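Local coordinates for protein L-iditol 2-dehydrogenase (Clostridium scindens, PDB 4OH1) that probably oxidises L-iditol and related polyols with NAD+, as a zinc-containing member of the medium-chain alcohol dehydrogenase family, at residues S225-E228 against E232-I235. Numbering follows the deposited sequence.
Sequences SAEE and ERAI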
# COMPACT_ATOMS: atom_id res chain seq x y z
N SER A 225 -9.23 -9.93 31.05
CA SER A 225 -9.02 -10.98 30.06
C SER A 225 -9.14 -12.38 30.61
O SER A 225 -9.18 -13.34 29.82
CB SER A 225 -7.67 -10.85 29.37
OG SER A 225 -6.63 -10.73 30.31
N ALA A 226 -9.18 -12.47 31.95
CA ALA A 226 -9.41 -13.69 32.72
C ALA A 226 -10.90 -14.00 32.97
O ALA A 226 -11.25 -15.16 33.07
CB ALA A 226 -8.66 -13.63 34.08
N GLU A 227 -11.76 -13.00 33.07
CA GLU A 227 -13.17 -13.31 33.20
C GLU A 227 -13.71 -14.06 32.00
O GLU A 227 -13.53 -13.63 30.87
CB GLU A 227 -13.98 -12.05 33.32
CG GLU A 227 -13.88 -11.35 34.65
CD GLU A 227 -14.83 -10.16 34.71
OE1 GLU A 227 -15.73 -10.06 33.83
OE2 GLU A 227 -14.69 -9.33 35.62
N GLU A 228 -14.41 -15.17 32.23
CA GLU A 228 -14.95 -15.92 31.10
C GLU A 228 -16.11 -15.16 30.44
O GLU A 228 -16.71 -14.31 31.06
CB GLU A 228 -15.34 -17.34 31.51
CG GLU A 228 -16.40 -17.41 32.54
CD GLU A 228 -17.24 -18.64 32.32
OE1 GLU A 228 -17.97 -18.67 31.31
OE2 GLU A 228 -17.17 -19.57 33.15
N GLU A 232 -17.18 -12.28 24.08
CA GLU A 232 -18.48 -11.89 23.59
C GLU A 232 -18.84 -10.56 24.14
O GLU A 232 -19.39 -9.77 23.40
CB GLU A 232 -19.58 -12.93 23.90
CG GLU A 232 -19.43 -14.21 23.08
CD GLU A 232 -18.41 -15.23 23.68
OE1 GLU A 232 -17.47 -14.87 24.47
OE2 GLU A 232 -18.60 -16.44 23.36
N ARG A 233 -18.53 -10.27 25.41
CA ARG A 233 -18.77 -8.89 25.87
C ARG A 233 -18.03 -7.91 24.96
O ARG A 233 -18.61 -6.94 24.48
CB ARG A 233 -18.33 -8.67 27.31
CG ARG A 233 -19.05 -9.55 28.28
CD ARG A 233 -18.83 -9.13 29.76
NE ARG A 233 -17.61 -9.66 30.39
CZ ARG A 233 -17.38 -10.94 30.70
NH1 ARG A 233 -18.28 -11.89 30.42
NH2 ARG A 233 -16.23 -11.29 31.28
N ALA A 234 -16.77 -8.20 24.66
CA ALA A 234 -15.97 -7.28 23.88
C ALA A 234 -16.54 -7.09 22.50
O ALA A 234 -16.56 -5.99 21.97
CB ALA A 234 -14.51 -7.74 23.78
N ILE A 235 -17.04 -8.16 21.90
CA ILE A 235 -17.57 -8.05 20.56
C ILE A 235 -18.90 -7.26 20.59
O ILE A 235 -19.14 -6.36 19.75
CB ILE A 235 -17.74 -9.44 19.96
CG1 ILE A 235 -16.36 -9.99 19.60
CG2 ILE A 235 -18.61 -9.39 18.74
CD1 ILE A 235 -16.38 -11.50 19.62
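Glu227 and Glu228, in the loop that leaves strand 221-224, are both held by Arg233, in the first turn of helix 230-238. The loop starts with its backbone tied back to the fold: Ser225 pairs through its main chain with Asp205, and the amide of Ala226 donates to the side chain of Asn224. Glu227 then turns its CB toward the helix. With CG anti to the carbonyl carbon (chi1 -74°) and the chain extended beyond it, the carboxylate reaches the guanidinium, and OE1 forms a salt bridge to Arg233 NH2 at 2.9 Å. Glutamate suits this exposed position, its charge meeting the arginine's. The side chains cross at about a right angle, their flat ends inclined by 45°, and OE1 meets NH2 obliquely in a one-point salt bridge. Glu228 contributes its backbone, an acceptor any residue type would offer, while its exposed side chain starts away from the helix. Its carbonyl O lies in the guanidinium plane and is gripped end-on, by Arg233 NH1 at 3.0 Å, near the carbonyl plane, and by NH2 at 3.1 Å, 49° out of it; both bonds are bent. Arginine suits its place because its long chain spans the gap and NH2 serves carboxylate and carbonyl together. Far from both zinc sites, this surface clasp ties loop to helix within a beta-alpha connection of the Rossmann-type domain, where 221-224 is an outermost strand of the parallel sheet.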